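Local structure of TIGR00266 family protein (Pseudomonas aeruginosa, 1YOX) at the interface of chains A and B. The protein is of unknown function but contains an AIM24-type domain. Numbering follows the deposited sequence. Chains: chain A/B, hypothetical protein PA3696.

Contact 1: the interface of chains A and B. Residues chain A 166, 168, 175-177, 222; chain B 21, 39-41, 89.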
# COMPACT_ATOMS: atom_id res chain seq x y z
N ILE A 166 11.05 1.48 -10.70
CA ILE A 166 12.09 2.34 -11.29
C ILE A 166 12.96 1.63 -12.36
O ILE A 166 13.73 0.73 -12.06
CB ILE A 166 12.99 3.04 -10.21
CG1 ILE A 166 12.12 3.58 -9.06
CG2 ILE A 166 13.79 4.19 -10.83
CD1 ILE A 166 12.85 3.76 -7.75
N ARG A 168 15.87 1.92 -15.35
CA ARG A 168 17.04 2.68 -15.76
C ARG A 168 17.88 1.94 -16.78
O ARG A 168 18.12 0.74 -16.65
CB ARG A 168 17.91 3.01 -14.54
CG ARG A 168 17.54 4.29 -13.84
CD ARG A 168 18.44 4.48 -12.64
NE ARG A 168 18.70 5.89 -12.33
CZ ARG A 168 19.84 6.51 -12.58
NH1 ARG A 168 20.86 5.86 -13.16
NH2 ARG A 168 19.97 7.79 -12.25
N LEU A 175 25.94 1.96 -10.97
CA LEU A 175 24.79 2.29 -10.12
C LEU A 175 24.88 1.46 -8.84
O LEU A 175 25.13 0.27 -8.90
CB LEU A 175 23.49 2.01 -10.88
CG LEU A 175 22.11 2.32 -10.26
CD1 LEU A 175 21.80 3.83 -10.08
CD2 LEU A 175 21.03 1.64 -11.10
N ARG A 176 24.69 2.10 -7.68
CA ARG A 176 24.65 1.37 -6.42
C ARG A 176 23.24 1.41 -5.87
O ARG A 176 22.53 2.41 -5.98
CB ARG A 176 25.64 1.90 -5.40
CG ARG A 176 27.04 2.16 -5.95
CD ARG A 176 28.12 2.09 -4.87
NE ARG A 176 29.40 1.78 -5.48
CZ ARG A 176 30.10 2.64 -6.22
NH1 ARG A 176 29.65 3.86 -6.43
NH2 ARG A 176 31.25 2.27 -6.76
N VAL A 177 22.86 0.30 -5.26
CA VAL A 177 21.47 -0.07 -5.11
C VAL A 177 21.39 -0.82 -3.81
O VAL A 177 22.16 -1.76 -3.57
CB VAL A 177 21.04 -0.95 -6.34
CG1 VAL A 177 19.94 -1.92 -6.01
CG2 VAL A 177 20.67 -0.06 -7.54
N LEU A 222 14.20 -1.51 -10.72
CA LEU A 222 14.25 -1.34 -9.27
C LEU A 222 12.84 -1.13 -8.69
O LEU A 222 11.90 -0.83 -9.42
CB LEU A 222 15.14 -0.15 -8.91
CG LEU A 222 16.56 -0.15 -9.48
CD1 LEU A 222 17.24 1.18 -9.19
CD2 LEU A 222 17.35 -1.32 -8.91
N GLU B 21 13.93 11.24 -5.83
CA GLU B 21 15.31 11.23 -6.30
C GLU B 21 15.89 12.62 -6.07
O GLU B 21 15.41 13.61 -6.65
CB GLU B 21 15.35 10.89 -7.77
CG GLU B 21 16.76 10.71 -8.32
CD GLU B 21 16.77 10.55 -9.84
OE1 GLU B 21 17.08 9.44 -10.31
OE2 GLU B 21 16.45 11.53 -10.55
N TYR B 39 18.57 3.72 -4.42
CA TYR B 39 19.73 3.68 -5.31
C TYR B 39 20.56 4.97 -5.21
O TYR B 39 20.11 5.96 -4.65
CB TYR B 39 19.34 3.41 -6.78
CG TYR B 39 18.45 4.45 -7.41
CD1 TYR B 39 17.07 4.32 -7.38
CD2 TYR B 39 19.00 5.55 -8.06
CE1 TYR B 39 16.24 5.30 -7.97
CE2 TYR B 39 18.18 6.53 -8.64
CZ TYR B 39 16.81 6.39 -8.59
OH TYR B 39 16.00 7.37 -9.18
N MSE B 40 21.78 4.92 -5.73
CA MSE B 40 22.63 6.10 -5.81
C MSE B 40 23.58 5.99 -6.99
O MSE B 40 24.05 4.90 -7.31
CB MSE B 40 23.39 6.32 -4.50
CG MSE B 40 24.30 5.20 -4.10
SE MSE B 40 24.89 5.42 -2.26
CE MSE B 40 25.66 3.58 -2.07
N THR B 41 23.86 7.13 -7.63
CA THR B 41 24.79 7.15 -8.76
C THR B 41 26.25 7.03 -8.28
O THR B 41 26.52 7.05 -7.06
CB THR B 41 24.54 8.31 -9.70
OG1 THR B 41 24.56 9.55 -8.98
CG2 THR B 41 23.21 8.14 -10.36
N HIS B 89 22.86 11.55 -8.18
CA HIS B 89 21.51 11.27 -7.69
C HIS B 89 21.49 10.17 -6.64
O HIS B 89 22.18 9.17 -6.79
CB HIS B 89 20.59 10.93 -8.86
CG HIS B 89 20.74 11.88 -10.01
ND1 HIS B 89 20.07 13.08 -10.08
CD2 HIS B 89 21.53 11.83 -11.12
CE1 HIS B 89 20.42 13.73 -11.17
NE2 HIS B 89 21.32 13.00 -11.81
O HOH W 1 27.76 5.52 -5.32
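The main-chain N of B:Met40 (a selenomethionine) donates to the carbonyl O of A:Arg176 at 2.6 Å, and the A:Arg176 N returns a bond of 2.9 Å to the B:Met40 O. This pair stitches strand 173-178 of one AIM24-family chain antiparallel to strand 37-41 of the other, so the sheet runs across the boundary. Next along the strand, B:Tyr39 carries the side-chain packing. Its CG stands between the backbone N and the carbonyl carbon (chi1 62°), which turns the ring onto the side chains of chain A. One side of that ring receives A:Leu222 CD1, 3.6 Å from CD1, together with A:Leu175 CD1 and the NE of A:Arg168, while the A:Ile166 CD1 methyl comes in at the edge. The phenol OH gives a 2.6 Å bond to OE1 of B:Glu21, arriving from above the carboxylate plane. A:Arg168 reaches tip to tip for the same oxygen, its NH2 in a long salt bridge of 3.9 Å with OE1 in the guanidinium plane; the two flat groups are turned 77° apart. On the far flank A:Arg176 CB packs on the B:Met40 CE methyl, and its NH1 meets a water that also bonds to the B:Thr41 O.

Contact 2: the interface of chains A and B. Residues chain A 235, 238, 241-242; chain B 231, 235, 239.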
# COMPACT_ATOMS: atom_id res chain seq x y z
N TYR A 235 7.19 -5.26 11.64
CA TYR A 235 7.57 -5.99 12.85
C TYR A 235 8.14 -5.01 13.86
O TYR A 235 7.56 -4.82 14.93
CB TYR A 235 8.58 -7.08 12.54
CG TYR A 235 8.87 -8.01 13.70
CD1 TYR A 235 7.91 -8.92 14.13
CD2 TYR A 235 10.11 -8.00 14.34
CE1 TYR A 235 8.17 -9.80 15.19
CE2 TYR A 235 10.40 -8.88 15.41
CZ TYR A 235 9.42 -9.78 15.82
OH TYR A 235 9.66 -10.65 16.86
N THR A 238 5.95 -2.93 16.02
CA THR A 238 5.01 -3.63 16.88
C THR A 238 5.60 -3.86 18.28
O THR A 238 4.97 -4.51 19.11
CB THR A 238 4.56 -5.01 16.28
OG1 THR A 238 5.68 -5.90 16.22
CG2 THR A 238 3.96 -4.87 14.90
N ALA A 241 3.59 -3.35 21.95
CA ALA A 241 2.54 -4.31 22.16
C ALA A 241 3.11 -5.68 22.53
O ALA A 241 2.55 -6.37 23.40
CB ALA A 241 1.66 -4.39 20.91
N ARG A 242 4.22 -6.04 21.90
CA ARG A 242 4.89 -7.31 22.18
C ARG A 242 5.86 -7.25 23.38
O ARG A 242 6.24 -8.28 23.91
CB ARG A 242 5.57 -7.88 20.92
CG ARG A 242 6.71 -7.05 20.34
CD ARG A 242 7.14 -7.57 18.97
NE ARG A 242 8.51 -7.17 18.65
CZ ARG A 242 8.84 -6.21 17.79
NH1 ARG A 242 7.90 -5.56 17.13
NH2 ARG A 242 10.12 -5.90 17.56
N ALA B 231 0.58 -1.13 10.57
CA ALA B 231 1.30 -2.05 11.49
C ALA B 231 0.37 -2.59 12.59
O ALA B 231 0.18 -3.83 12.71
CB ALA B 231 2.56 -1.37 12.08
N TYR B 235 -0.76 -6.53 13.04
CA TYR B 235 -0.49 -7.10 14.35
C TYR B 235 -1.75 -7.68 15.02
O TYR B 235 -1.75 -8.82 15.45
CB TYR B 235 0.19 -6.08 15.26
CG TYR B 235 0.41 -6.60 16.66
CD1 TYR B 235 1.50 -7.44 16.95
CD2 TYR B 235 -0.49 -6.31 17.68
CE1 TYR B 235 1.68 -7.96 18.25
CE2 TYR B 235 -0.33 -6.83 18.96
CZ TYR B 235 0.76 -7.63 19.23
OH TYR B 235 0.92 -8.11 20.51
N PHE B 239 -0.88 -11.62 14.93
CA PHE B 239 -0.26 -11.91 16.23
C PHE B 239 -1.32 -12.12 17.33
O PHE B 239 -1.70 -11.18 18.04
CB PHE B 239 0.68 -10.78 16.66
CG PHE B 239 1.95 -10.67 15.84
CD1 PHE B 239 1.92 -10.38 14.48
CD2 PHE B 239 3.20 -10.78 16.46
CE1 PHE B 239 3.11 -10.24 13.72
CE2 PHE B 239 4.39 -10.65 15.71
CZ PHE B 239 4.33 -10.38 14.34
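C-terminal helices meet here: helix 227-236, the short helix 239-243 and the link between them in chain A, against the end of helix 227-238 and the following B:Phe239 in chain B. Carbon does the work, since no nitrogen or oxygen comes within bonding distance of the other side. B:Tyr235 is the main intruder. With CG anti to the backbone N (chi1 176°), it leaves its helix and turns one side of its ring to A:Thr238 and A:Ala241. Both CB atoms lie on that same side of the ring plane, shifted toward the rim: A:Ala241 CB is 3.7 Å from CE2 and close to CZ, and A:Thr238 CB, its side chain crossing at a slant, is 4.0 Å from CD1. With A:Thr238 OG1 turned back into its own chain, where it donates to the A:Tyr235 O in the carbonyl plane, on a lone pair, CG2 is left facing chain B, near the tyrosine CB. A:Arg242 CZ lies over the rim of one face of the A:Tyr235 ring; the very short approaches of its NH1 to nearby oxygens are doubtful. The same ring crosses B:Phe239 at about a right angle, presenting its edge so that B:Phe239 CZ lies in its plane, 3.9 Å from A:Tyr235 CD1.

Contact 3: the interface of chains A and B. Residues chain A 164, 166, 224, 229; chain B 13-14, 17-19, 38-39, 93.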
# COMPACT_ATOMS: atom_id res chain seq x y z
N THR A 164 7.19 2.13 -5.86
CA THR A 164 7.49 2.75 -7.17
C THR A 164 8.27 1.77 -8.04
O THR A 164 9.25 1.16 -7.59
CB THR A 164 8.36 4.06 -7.02
OG1 THR A 164 7.77 4.98 -6.09
CG2 THR A 164 8.58 4.75 -8.39
N ILE A 166 11.05 1.48 -10.70
CA ILE A 166 12.09 2.34 -11.29
C ILE A 166 12.96 1.63 -12.36
O ILE A 166 13.73 0.73 -12.06
CB ILE A 166 12.99 3.04 -10.21
CG1 ILE A 166 12.12 3.58 -9.06
CG2 ILE A 166 13.79 4.19 -10.83
CD1 ILE A 166 12.85 3.76 -7.75
N SER A 224 10.97 0.79 -5.13
CA SER A 224 11.19 1.64 -3.95
C SER A 224 10.80 0.98 -2.62
O SER A 224 11.34 1.34 -1.56
CB SER A 224 10.43 2.93 -4.08
OG SER A 224 9.05 2.68 -3.86
N ARG A 229 11.65 -4.86 3.34
CA ARG A 229 11.64 -3.59 4.07
C ARG A 229 10.28 -3.31 4.75
O ARG A 229 10.21 -2.85 5.88
CB ARG A 229 12.01 -2.44 3.11
CG ARG A 229 12.27 -1.10 3.80
CD ARG A 229 12.42 0.05 2.77
NE ARG A 229 13.69 -0.01 2.04
CZ ARG A 229 14.26 1.02 1.43
NH1 ARG A 229 13.69 2.22 1.42
NH2 ARG A 229 15.43 0.84 0.82
N LEU B 13 9.29 10.63 -8.23
CA LEU B 13 9.03 9.57 -9.19
C LEU B 13 7.81 8.82 -8.72
O LEU B 13 7.65 8.66 -7.52
CB LEU B 13 10.20 8.58 -9.23
CG LEU B 13 11.64 9.03 -9.48
CD1 LEU B 13 12.58 7.91 -9.10
CD2 LEU B 13 11.84 9.41 -10.94
N GLY B 14 6.98 8.39 -9.67
CA GLY B 14 5.82 7.51 -9.42
C GLY B 14 4.53 8.29 -9.35
O GLY B 14 4.55 9.52 -9.40
N MSE B 17 2.40 5.69 -5.36
CA MSE B 17 3.51 5.26 -4.53
C MSE B 17 4.78 5.94 -5.02
O MSE B 17 5.32 5.61 -6.08
CB MSE B 17 3.66 3.74 -4.55
CG MSE B 17 2.75 3.05 -3.52
SE MSE B 17 2.44 1.15 -3.84
CE MSE B 17 1.84 1.26 -5.72
N GLN B 18 5.25 6.90 -4.24
CA GLN B 18 6.31 7.77 -4.73
C GLN B 18 7.65 7.58 -4.04
O GLN B 18 7.77 6.96 -2.96
CB GLN B 18 5.87 9.23 -4.71
CG GLN B 18 4.62 9.48 -5.54
CD GLN B 18 4.14 10.90 -5.49
OE1 GLN B 18 4.20 11.56 -4.45
NE2 GLN B 18 3.67 11.40 -6.63
N THR B 19 8.66 8.10 -4.73
CA THR B 19 10.04 8.13 -4.28
C THR B 19 10.62 9.46 -4.70
O THR B 19 10.38 9.91 -5.82
CB THR B 19 10.81 7.05 -4.95
OG1 THR B 19 10.13 5.83 -4.69
CG2 THR B 19 12.23 6.97 -4.44
N ASN B 38 17.21 3.94 -1.82
CA ASN B 38 16.94 2.89 -2.80
C ASN B 38 18.10 2.66 -3.78
O ASN B 38 18.53 1.53 -3.94
CB ASN B 38 15.65 3.19 -3.59
CG ASN B 38 14.44 3.40 -2.68
OD1 ASN B 38 14.20 2.63 -1.76
ND2 ASN B 38 13.70 4.47 -2.90
N TYR B 39 18.57 3.72 -4.42
CA TYR B 39 19.73 3.68 -5.31
C TYR B 39 20.56 4.97 -5.21
O TYR B 39 20.11 5.96 -4.65
CB TYR B 39 19.34 3.41 -6.78
CG TYR B 39 18.45 4.45 -7.41
CD1 TYR B 39 17.07 4.32 -7.38
CD2 TYR B 39 19.00 5.55 -8.06
CE1 TYR B 39 16.24 5.30 -7.97
CE2 TYR B 39 18.18 6.53 -8.64
CZ TYR B 39 16.81 6.39 -8.59
OH TYR B 39 16.00 7.37 -9.18
N ALA B 93 12.89 6.31 -0.32
CA ALA B 93 11.46 6.05 -0.06
C ALA B 93 11.19 5.63 1.37
O ALA B 93 12.06 5.10 2.01
CB ALA B 93 10.88 5.00 -1.05
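The turn between strands 156-162 and 165-170 of chain A pushes its A:Thr164 into chain B, against the loop that joins strand 9-13 to strand 19-24. The hydroxyl OG1 of A:Thr164 is the polar centre. It donates to the carbonyl O of B:Met17 (a selenomethionine) at 2.5 Å, from above the carbonyl plane by 44° and not on a lone pair, and it bonds to the hydroxyl OG1 of B:Thr19 at 2.9 Å. If its hydrogen is spent on the carbonyl, B:Thr19 would have to be the donor in the second bond. With CG2 anti to the backbone N (chi1 -53°, measured to OG1), this methyl points towards B:Gly14, 4.0 Å from its CA, while OG1 faces the two oxygens. A second-shell bond steadies the turn: A:Thr164 N donates to the A:Ser224 OG at 2.8 Å. A:Ser224, just past strand 219-223, also packs its CB on the B:Ala93 CB at 3.7 Å. B:Asn38 OD1 is modelled 3.1 Å from the A:Ser224 O, a clash of two acceptors, yet it also lies 3.2 Å from A:Arg229 NH1, so the amide orientation is not settled. This amide sits above the A:Arg229 guanidinium plane, displaced outward past NH1 and NH2, the planes 23° apart; the B:Ala93 O is at the guanidinium edge, in plane, 3.4 Å from NH1.

Contact 1 and contact 3 are neighbours, their C-alpha centres about 10 Å apart, and they share A:Ile166 and B:Tyr39, so the strand pairing passes directly into the turn-and-loop contact. Contact 2 stands apart, its C-alpha centre about 32 Å from that of contact 1 and about 25 Å from that of contact 3, yet helix 227-236 of chain A takes part in both contacts 2 and 3. The interface thus changes from continuous sheet through hydroxyl bonds to apolar helix packing. The deposited assembly holds three copies, and A and B are not related by an exact two-fold, which would suit a ring-like trimer, though the structure alone does not prove that state.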